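Local coordinates for aminotransferase (Helicobacter pylori, PDB 2FNU), which transfers an amino group from glutamate to a UDP-linked 4-keto sugar, using pyridoxal phosphate, in the second step of pseudaminic acid biosynthesis, at residues B[179-183]-B[184-188]. Residues are numbered along the deposited sequence; the frame is centred on the assembly and turned at random.
Sequences FHAIK and PITTA. With UD1 (uridine-diphosphate-N-acetylglucosamine), chain F; PMP (4'-deoxy-4'-aminopyridoxal-5'-phosphate), chain E.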
loop_
_atom_site.group_PDB
_atom_site.type_symbol
_atom_site.label_atom_id
_atom_site.label_comp_id
_atom_site.label_asym_id
_atom_site.label_seq_id
_atom_site.Cartn_x
_atom_site.Cartn_y
_atom_site.Cartn_z
ATOM N N PHE B 179 -2.978 7.073 -9.529
ATOM C CA PHE B 179 -1.765 7.232 -10.335
ATOM C C PHE B 179 -1.257 5.846 -10.733
ATOM O O PHE B 179 -0.063 5.658 -10.973
ATOM C CB PHE B 179 -0.680 7.991 -9.562
ATOM C CG PHE B 179 -1.171 9.250 -8.907
ATOM C CD1 PHE B 179 -0.980 9.447 -7.556
ATOM C CD2 PHE B 179 -1.835 10.228 -9.642
ATOM C CE1 PHE B 179 -1.454 10.613 -6.912
ATOM C CE2 PHE B 179 -2.296 11.394 -9.015
ATOM C CZ PHE B 179 -2.103 11.580 -7.659
ATOM N N HIS B 180 -2.170 4.882 -10.826
ATOM C CA HIS B 180 -1.838 3.576 -11.384
ATOM C C HIS B 180 -1.179 3.755 -12.754
ATOM O O HIS B 180 -1.426 4.752 -13.450
ATOM C CB HIS B 180 -3.112 2.753 -11.547
ATOM C CG HIS B 180 -2.891 1.369 -12.085
ATOM N ND1 HIS B 180 -2.898 1.082 -13.439
ATOM C CD2 HIS B 180 -2.652 0.196 -11.450
ATOM C CE1 HIS B 180 -2.679 -0.213 -13.608
ATOM N NE2 HIS B 180 -2.547 -0.776 -12.417
ATOM N N ALA B 181 -0.358 2.775 -13.135
ATOM C CA ALA B 181 0.380 2.767 -14.408
ATOM C C ALA B 181 -0.391 3.305 -15.611
ATOM O O ALA B 181 0.189 3.966 -16.469
ATOM C CB ALA B 181 0.840 1.348 -14.704
ATOM N N ILE B 182 -1.683 3.001 -15.699
ATOM C CA ILE B 182 -2.427 3.330 -16.919
ATOM C C ILE B 182 -3.269 4.592 -16.785
ATOM O O ILE B 182 -4.050 4.919 -17.693
ATOM C CB ILE B 182 -3.287 2.146 -17.418
ATOM C CG1 ILE B 182 -4.395 1.834 -16.407
ATOM C CG2 ILE B 182 -2.365 0.949 -17.693
ATOM C CD1 ILE B 182 -5.389 0.739 -16.850
ATOM N N LYS B 183 -3.105 5.306 -15.668
ATOM C CA LYS B 183 -3.952 6.471 -15.389
ATOM C C LYS B 183 -3.416 7.768 -16.013
ATOM O O LYS B 183 -2.333 7.768 -16.615
ATOM C CB LYS B 183 -4.159 6.616 -13.887
ATOM C CG LYS B 183 -5.051 5.514 -13.285
ATOM C CD LYS B 183 -6.510 5.675 -13.665
ATOM C CE LYS B 183 -7.380 4.668 -12.899
ATOM N NZ LYS B 183 -8.414 4.070 -13.758
ATOM N N PRO B 184 -4.194 8.858 -15.938
ATOM C CA PRO B 184 -3.769 10.094 -16.614
ATOM C C PRO B 184 -2.324 10.524 -16.361
ATOM O O PRO B 184 -1.648 10.984 -17.286
ATOM C CB PRO B 184 -4.792 11.120 -16.120
ATOM C CG PRO B 184 -6.064 10.285 -16.038
ATOM C CD PRO B 184 -5.560 9.001 -15.378
ATOM N N ILE B 185 -1.867 10.397 -15.118
ATOM C CA ILE B 185 -0.422 10.433 -14.830
ATOM C C ILE B 185 -0.163 9.245 -13.934
ATOM O O ILE B 185 -1.100 8.712 -13.324
ATOM C CB ILE B 185 0.074 11.725 -14.131
ATOM C CG1 ILE B 185 -0.554 11.877 -12.738
ATOM C CG2 ILE B 185 -0.111 12.950 -15.046
ATOM C CD1 ILE B 185 0.106 12.988 -11.870
ATOM N N THR B 186 1.101 8.852 -13.807
ATOM C CA THR B 186 1.408 7.649 -13.037
ATOM C C THR B 186 2.571 7.782 -12.065
ATOM O O THR B 186 3.497 8.567 -12.280
ATOM C CB THR B 186 1.680 6.443 -13.962
ATOM O OG1 THR B 186 1.727 5.251 -13.171
ATOM C CG2 THR B 186 3.029 6.593 -14.702
ATOM N N THR B 187 2.487 6.995 -10.998
ATOM C CA THR B 187 3.595 6.749 -10.076
ATOM C C THR B 187 3.827 5.222 -9.978
ATOM O O THR B 187 4.348 4.743 -8.959
ATOM C CB THR B 187 3.282 7.344 -8.678
ATOM O OG1 THR B 187 2.102 6.729 -8.127
ATOM C CG2 THR B 187 3.042 8.841 -8.795
ATOM N N ALA B 188 3.431 4.492 -11.038
ATOM C CA ALA B 188 3.401 3.015 -11.133
ATOM C C ALA B 188 2.223 2.410 -10.369
ATOM O O ALA B 188 1.376 1.740 -10.959
ATOM C CB ALA B 188 4.743 2.369 -10.711
HETATM C "C1'" UD1 F . -8.398 -2.365 -13.136
HETATM C "C2'" UD1 F . -9.451 -1.455 -13.792
HETATM C "C3'" UD1 F . -8.952 -0.027 -13.985
HETATM C "C4'" UD1 F . -8.297 0.499 -12.700
HETATM C "C5'" UD1 F . -7.283 -0.468 -12.060
HETATM C "C6'" UD1 F . -5.930 -0.448 -12.777
HETATM C "C7'" UD1 F . -10.955 -2.792 -15.220
HETATM C "C8'" UD1 F . -11.170 -3.460 -16.552
HETATM N "N2'" UD1 F . -9.866 -2.030 -15.072
HETATM O "O1'" UD1 F . -7.366 -2.688 -14.070
HETATM O "O3'" UD1 F . -10.056 0.841 -14.333
HETATM O "O5'" UD1 F . -7.817 -1.798 -11.946
HETATM O "O7'" UD1 F . -11.754 -2.945 -14.326
HETATM N N1 UD1 F . -0.843 -2.062 -18.471
HETATM C C2 UD1 F . 0.357 -1.427 -18.848
HETATM N N3 UD1 F . 1.296 -1.168 -17.924
HETATM C C4 UD1 F . 1.132 -1.509 -16.638
HETATM C C5 UD1 F . -0.032 -2.139 -16.200
HETATM C C6 UD1 F . -1.034 -2.429 -17.118
HETATM O O2 UD1 F . 0.537 -1.103 -20.048
HETATM O O4 UD1 F . 2.034 -1.248 -15.820
HETATM C C1B UD1 F . -1.852 -2.346 -19.511
HETATM C C2B UD1 F . -1.526 -3.709 -20.107
HETATM O "O2'" UD1 F . -1.687 -3.651 -21.527
HETATM C C3B UD1 F . -2.547 -4.640 -19.491
HETATM C C4B UD1 F . -3.730 -3.725 -19.253
HETATM O O4B UD1 F . -3.178 -2.434 -18.972
HETATM O O3B UD1 F . -2.901 -5.736 -20.343
HETATM C C5B UD1 F . -4.545 -4.213 -18.073
HETATM O O5B UD1 F . -5.633 -3.316 -17.897
HETATM P PA UD1 F . -6.913 -3.801 -17.042
HETATM O O1A UD1 F . -7.834 -2.605 -16.854
HETATM O O2A UD1 F . -7.451 -5.070 -17.681
HETATM O O3A UD1 F . -6.120 -4.148 -15.673
HETATM P PB UD1 F . -6.815 -4.202 -14.213
HETATM O O1B UD1 F . -8.000 -5.156 -14.242
HETATM O O2B UD1 F . -5.697 -4.382 -13.197
HETATM N N1 PMP E . -11.675 3.662 -8.563
HETATM C C2 PMP E . -11.734 3.613 -9.931
HETATM C C2A PMP E . -12.869 4.323 -10.632
HETATM C C3 PMP E . -10.739 2.920 -10.636
HETATM O O3 PMP E . -10.759 2.886 -12.001
HETATM C C4 PMP E . -9.698 2.257 -9.945
HETATM C C4A PMP E . -8.662 1.429 -10.674
HETATM N N4A PMP E . -9.196 0.786 -11.854
HETATM C C5 PMP E . -9.631 2.379 -8.553
HETATM C C6 PMP E . -10.598 3.136 -7.895
HETATM C C5A PMP E . -8.520 1.731 -7.745
HETATM O O4P PMP E . -7.359 2.518 -7.939
HETATM P P PMP E . -5.902 1.872 -7.679
HETATM O O1P PMP E . -5.633 0.966 -8.857
HETATM O O2P PMP E . -4.960 3.039 -7.693
HETATM O O3P PMP E . -5.902 1.161 -6.353
#
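Thr186 OG1 bonds in two directions at once, closing the loop that carries the cofactor lysine and links strands 174-178 and 191-195 of the central sheet. It donates to Phe179 O at 2.9 Å and accepts from Ala188 N at 2.8 Å, the latter making an ST turn. With its hydroxyl anti to the backbone N (chi1 -169°), Thr186 reaches back to the carbonyl from above its plane, while Thr187 N takes a lone pair of the same Phe179 O in the plane. Ala181 N adds a weak bond to Ala188 O, and Lys183 N to His180 O closes a type I turn.

On one side Phe179 and Ile185 run side by side, CD2 of the ring 3.7 Å from CG1 of the isoleucine; helices 32-45 and 233-244 pack against them. The other side faces UD1, PMP and the second subunit. C6' of UD1 stands 3.3 Å above the ring plane of His180, over its centre. Bonds at both nitrogens restrain the ring's rotation: the Ile182 N-H reaches ND1 from 30° out of the plane, and NE2 pairs with Gln30 of the second subunit. Ala181 CB and Ile182 CG2 touch the uracil.

Lys183, which forms the internal aldimine in this family, is unattached here. Its chain bends at chi2 (-72°) and again at chi4, bringing NZ 3.2 Å from PMP O3 in a hydrogen bond. PMP N4A lies 1.3 Å from UD1 C4', joining cofactor and amino sugar as the external aldimine; the amine beside it is consistent with a lysine displaced from the internal aldimine and poised for the transfer.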